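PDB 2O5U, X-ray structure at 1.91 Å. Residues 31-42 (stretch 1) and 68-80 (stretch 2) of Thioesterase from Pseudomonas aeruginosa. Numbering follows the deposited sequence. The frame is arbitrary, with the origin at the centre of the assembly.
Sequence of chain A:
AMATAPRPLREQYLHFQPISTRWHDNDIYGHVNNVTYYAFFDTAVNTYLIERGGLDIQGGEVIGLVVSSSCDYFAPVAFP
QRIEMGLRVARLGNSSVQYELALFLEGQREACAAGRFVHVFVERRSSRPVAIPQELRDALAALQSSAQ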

# COMPACT_ATOMS: atom_id res chain seq x y z
N HIS A 31 -7.70 -11.95 -5.14
CA HIS A 31 -8.62 -10.90 -5.55
C HIS A 31 -8.16 -9.59 -4.88
O HIS A 31 -7.37 -9.60 -3.91
CB HIS A 31 -10.06 -11.23 -5.11
CG HIS A 31 -10.57 -12.54 -5.63
ND1 HIS A 31 -10.54 -12.87 -6.96
CD2 HIS A 31 -11.16 -13.59 -5.01
CE1 HIS A 31 -11.06 -14.08 -7.14
NE2 HIS A 31 -11.45 -14.53 -5.97
N VAL A 32 -8.73 -8.49 -5.32
CA VAL A 32 -8.42 -7.17 -4.73
C VAL A 32 -8.77 -7.19 -3.26
O VAL A 32 -9.91 -7.53 -2.85
CB VAL A 32 -9.15 -6.02 -5.46
CG1 VAL A 32 -9.06 -4.63 -4.63
CG2 VAL A 32 -8.61 -5.88 -6.90
N ASN A 33 -7.78 -6.82 -2.45
CA ASN A 33 -7.94 -6.79 -0.98
C ASN A 33 -9.03 -5.81 -0.48
O ASN A 33 -9.21 -4.72 -1.01
CB ASN A 33 -6.58 -6.56 -0.30
CG ASN A 33 -6.68 -6.64 1.19
OD1 ASN A 33 -6.75 -5.62 1.87
ND2 ASN A 33 -6.70 -7.86 1.72
N ASN A 34 -9.81 -6.24 0.50
CA ASN A 34 -10.84 -5.35 1.09
C ASN A 34 -10.39 -3.90 1.43
O ASN A 34 -11.13 -2.94 1.23
CB ASN A 34 -11.41 -6.03 2.35
CG ASN A 34 -10.37 -6.21 3.47
OD1 ASN A 34 -10.28 -5.40 4.40
ND2 ASN A 34 -9.57 -7.25 3.38
N VAL A 35 -9.16 -3.76 1.93
CA VAL A 35 -8.59 -2.43 2.29
C VAL A 35 -8.54 -1.48 1.07
O VAL A 35 -8.82 -0.25 1.17
CB VAL A 35 -7.21 -2.60 2.95
CG1 VAL A 35 -6.51 -1.17 3.22
CG2 VAL A 35 -7.41 -3.39 4.28
N THR A 36 -8.18 -2.06 -0.07
CA THR A 36 -7.96 -1.33 -1.32
C THR A 36 -9.18 -0.56 -1.74
O THR A 36 -9.07 0.49 -2.31
CB THR A 36 -7.42 -2.27 -2.47
OG1 THR A 36 -6.32 -3.05 -1.98
CG2 THR A 36 -6.93 -1.47 -3.71
N TYR A 37 -10.36 -1.06 -1.40
CA TYR A 37 -11.59 -0.41 -1.79
C TYR A 37 -11.68 0.97 -1.15
O TYR A 37 -12.13 1.93 -1.79
CB TYR A 37 -12.76 -1.28 -1.37
CG TYR A 37 -12.98 -2.48 -2.29
CD1 TYR A 37 -12.19 -3.62 -2.16
CD2 TYR A 37 -13.95 -2.44 -3.29
CE1 TYR A 37 -12.36 -4.73 -2.99
CE2 TYR A 37 -14.16 -3.55 -4.14
CZ TYR A 37 -13.38 -4.69 -3.98
OH TYR A 37 -13.61 -5.77 -4.80
N TYR A 38 -11.20 1.10 0.08
CA TYR A 38 -11.21 2.41 0.73
C TYR A 38 -10.27 3.40 0.09
O TYR A 38 -10.53 4.61 0.08
CB TYR A 38 -10.89 2.25 2.22
CG TYR A 38 -11.98 1.57 3.01
CD1 TYR A 38 -11.82 0.27 3.47
CD2 TYR A 38 -13.17 2.24 3.30
CE1 TYR A 38 -12.83 -0.36 4.18
CE2 TYR A 38 -14.19 1.63 4.01
CZ TYR A 38 -14.01 0.34 4.48
OH TYR A 38 -15.03 -0.24 5.21
N ALA A 39 -9.15 2.90 -0.43
CA ALA A 39 -8.24 3.70 -1.26
C ALA A 39 -8.90 4.16 -2.57
O ALA A 39 -8.72 5.32 -2.96
CB ALA A 39 -6.93 2.96 -1.53
N PHE A 40 -9.70 3.29 -3.19
CA PHE A 40 -10.57 3.71 -4.33
C PHE A 40 -11.58 4.81 -3.89
O PHE A 40 -11.78 5.77 -4.64
CB PHE A 40 -11.35 2.54 -4.94
CG PHE A 40 -10.47 1.44 -5.49
CD1 PHE A 40 -9.22 1.73 -6.04
CD2 PHE A 40 -10.93 0.13 -5.53
CE1 PHE A 40 -8.44 0.70 -6.60
CE2 PHE A 40 -10.10 -0.93 -6.07
CZ PHE A 40 -8.89 -0.62 -6.60
N PHE A 41 -12.22 4.66 -2.72
CA PHE A 41 -13.20 5.68 -2.25
C PHE A 41 -12.46 7.07 -2.10
O PHE A 41 -12.95 8.12 -2.54
CB PHE A 41 -13.70 5.33 -0.87
CG PHE A 41 -14.66 4.14 -0.78
CD1 PHE A 41 -15.02 3.38 -1.89
CD2 PHE A 41 -15.25 3.85 0.46
CE1 PHE A 41 -15.93 2.30 -1.76
CE2 PHE A 41 -16.17 2.79 0.59
CZ PHE A 41 -16.50 2.01 -0.51
N ASP A 42 -11.31 7.05 -1.46
CA ASP A 42 -10.50 8.25 -1.20
C ASP A 42 -10.07 8.92 -2.48
O ASP A 42 -10.08 10.19 -2.59
CB ASP A 42 -9.19 7.86 -0.45
CG ASP A 42 -9.32 7.92 1.05
OD1 ASP A 42 -10.47 7.82 1.54
OD2 ASP A 42 -8.27 8.09 1.72
N SER A 68 -15.51 8.81 9.57
CA SER A 68 -16.07 7.46 9.62
C SER A 68 -16.12 6.92 8.18
O SER A 68 -16.19 7.70 7.21
CB SER A 68 -17.47 7.54 10.22
OG SER A 68 -18.22 8.50 9.46
N SER A 69 -16.12 5.59 8.01
CA SER A 69 -16.28 5.02 6.70
C SER A 69 -16.81 3.62 6.90
O SER A 69 -16.74 3.06 8.01
CB SER A 69 -14.95 4.95 5.92
OG SER A 69 -13.90 4.33 6.71
N SER A 70 -17.35 3.08 5.84
CA SER A 70 -17.74 1.65 5.86
C SER A 70 -17.88 1.10 4.46
O SER A 70 -18.02 1.88 3.46
CB SER A 70 -19.04 1.46 6.67
OG SER A 70 -20.09 2.25 6.12
N CYS A 71 -17.86 -0.24 4.34
CA CYS A 71 -18.00 -0.86 3.02
C CYS A 71 -18.65 -2.23 3.16
O CYS A 71 -18.41 -2.94 4.14
CB CYS A 71 -16.61 -1.08 2.37
SG CYS A 71 -16.65 -1.45 0.58
N ASP A 72 -19.47 -2.59 2.18
CA ASP A 72 -19.99 -3.97 2.03
C ASP A 72 -19.42 -4.51 0.76
O ASP A 72 -19.40 -3.83 -0.26
CB ASP A 72 -21.53 -3.98 1.96
CG ASP A 72 -22.17 -3.44 3.24
OD1 ASP A 72 -21.99 -4.04 4.31
OD2 ASP A 72 -22.81 -2.37 3.16
N TYR A 73 -18.98 -5.75 0.79
CA TYR A 73 -18.35 -6.39 -0.38
C TYR A 73 -19.26 -7.50 -0.89
O TYR A 73 -19.52 -8.46 -0.15
CB TYR A 73 -17.02 -6.97 0.05
CG TYR A 73 -16.09 -5.95 0.69
CD1 TYR A 73 -16.14 -5.67 2.06
CD2 TYR A 73 -15.17 -5.26 -0.10
CE1 TYR A 73 -15.28 -4.68 2.66
CE2 TYR A 73 -14.29 -4.31 0.47
CZ TYR A 73 -14.37 -4.02 1.82
OH TYR A 73 -13.47 -3.10 2.31
N PHE A 74 -19.74 -7.35 -2.13
CA PHE A 74 -20.79 -8.27 -2.68
C PHE A 74 -20.19 -9.35 -3.55
O PHE A 74 -20.64 -10.49 -3.51
CB PHE A 74 -21.85 -7.48 -3.48
CG PHE A 74 -22.48 -6.35 -2.71
CD1 PHE A 74 -22.21 -5.03 -3.05
CD2 PHE A 74 -23.32 -6.60 -1.64
CE1 PHE A 74 -22.79 -3.96 -2.29
CE2 PHE A 74 -23.91 -5.54 -0.90
CZ PHE A 74 -23.61 -4.21 -1.22
N ALA A 75 -19.14 -9.00 -4.29
CA ALA A 75 -18.46 -9.95 -5.14
C ALA A 75 -17.04 -9.48 -5.47
O ALA A 75 -16.85 -8.29 -5.71
CB ALA A 75 -19.26 -10.14 -6.47
N PRO A 76 -16.08 -10.40 -5.63
CA PRO A 76 -14.68 -9.96 -5.88
C PRO A 76 -14.39 -9.39 -7.27
O PRO A 76 -15.08 -9.68 -8.25
CB PRO A 76 -13.86 -11.24 -5.62
CG PRO A 76 -14.75 -12.37 -5.83
CD PRO A 76 -16.18 -11.87 -5.47
N VAL A 77 -13.36 -8.57 -7.35
CA VAL A 77 -12.73 -8.26 -8.61
C VAL A 77 -11.24 -8.54 -8.44
O VAL A 77 -10.79 -8.81 -7.35
CB VAL A 77 -12.96 -6.75 -9.05
CG1 VAL A 77 -14.43 -6.43 -9.17
CG2 VAL A 77 -12.24 -5.75 -8.13
N ALA A 78 -10.48 -8.51 -9.52
CA ALA A 78 -9.07 -8.81 -9.42
C ALA A 78 -8.31 -7.99 -10.42
O ALA A 78 -8.75 -7.85 -11.58
CB ALA A 78 -8.87 -10.36 -9.69
N PHE A 79 -7.15 -7.46 -10.02
CA PHE A 79 -6.18 -6.96 -10.98
C PHE A 79 -5.99 -8.09 -12.03
O PHE A 79 -5.90 -9.28 -11.65
CB PHE A 79 -4.84 -6.61 -10.30
CG PHE A 79 -3.68 -6.52 -11.27
CD1 PHE A 79 -3.38 -5.32 -11.92
CD2 PHE A 79 -2.92 -7.64 -11.58
CE1 PHE A 79 -2.36 -5.24 -12.83
CE2 PHE A 79 -1.87 -7.55 -12.50
CZ PHE A 79 -1.61 -6.36 -13.13
N PRO A 80 -5.95 -7.74 -13.34
CA PRO A 80 -5.92 -6.43 -13.96
C PRO A 80 -7.30 -5.99 -14.53
O PRO A 80 -7.35 -5.22 -15.50
CB PRO A 80 -4.96 -6.64 -15.12
CG PRO A 80 -5.23 -8.08 -15.53
CD PRO A 80 -5.83 -8.80 -14.37
O HOH W 1 -12.16 -8.03 -4.21
O HOH W 2 -12.15 -3.50 4.99
O HOH W 3 -15.84 -6.75 -3.43

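Two direct hydrogen bonds cross the contact, and both spend a backbone carbonyl. Val 32 N donates to Val 77 O at 2.9 Å, nearly straight at 172°, tying loop to loop. Further along, Tyr 73 OH donates to Asn 34 O at 2.6 Å, so a strand side chain reaches the backbone at Asn 34, just after the Asn 33 cap, where the carbonyl's own bond to Tyr 37 N is weak. Proximity alone is not enough: Tyr 38 OH lies 3.0 Å from Cys 71 N, but the angle is too poor for a hydrogen bond.

Water extends this polar network. One molecule donates to both Asn 34 OD1 and Tyr 73 OH. Two others hydrogen-bond with Tyr 37 OH; of these, one donates to Val 32 O and the other to Ala 75 O, so a buried tyrosine hydroxyl is served without a direct protein partner across the contact.

Packing is largely aromatic. Tyr 73 sets its edge against the face of Tyr 37, planes at 86°, with Tyr 73 CE2 3.4 Å from Tyr 37 CD1. Pro 76 CB covers one face of the His 31 ring, 3.5 Å from His 31 CG. Cys 71 SG approaches Phe 41 CZ at 3.6 Å, obliquely to the ring, while Val 32 CG2 meets Val 77 CG2 at 3.8 Å beside the loop hydrogen bond.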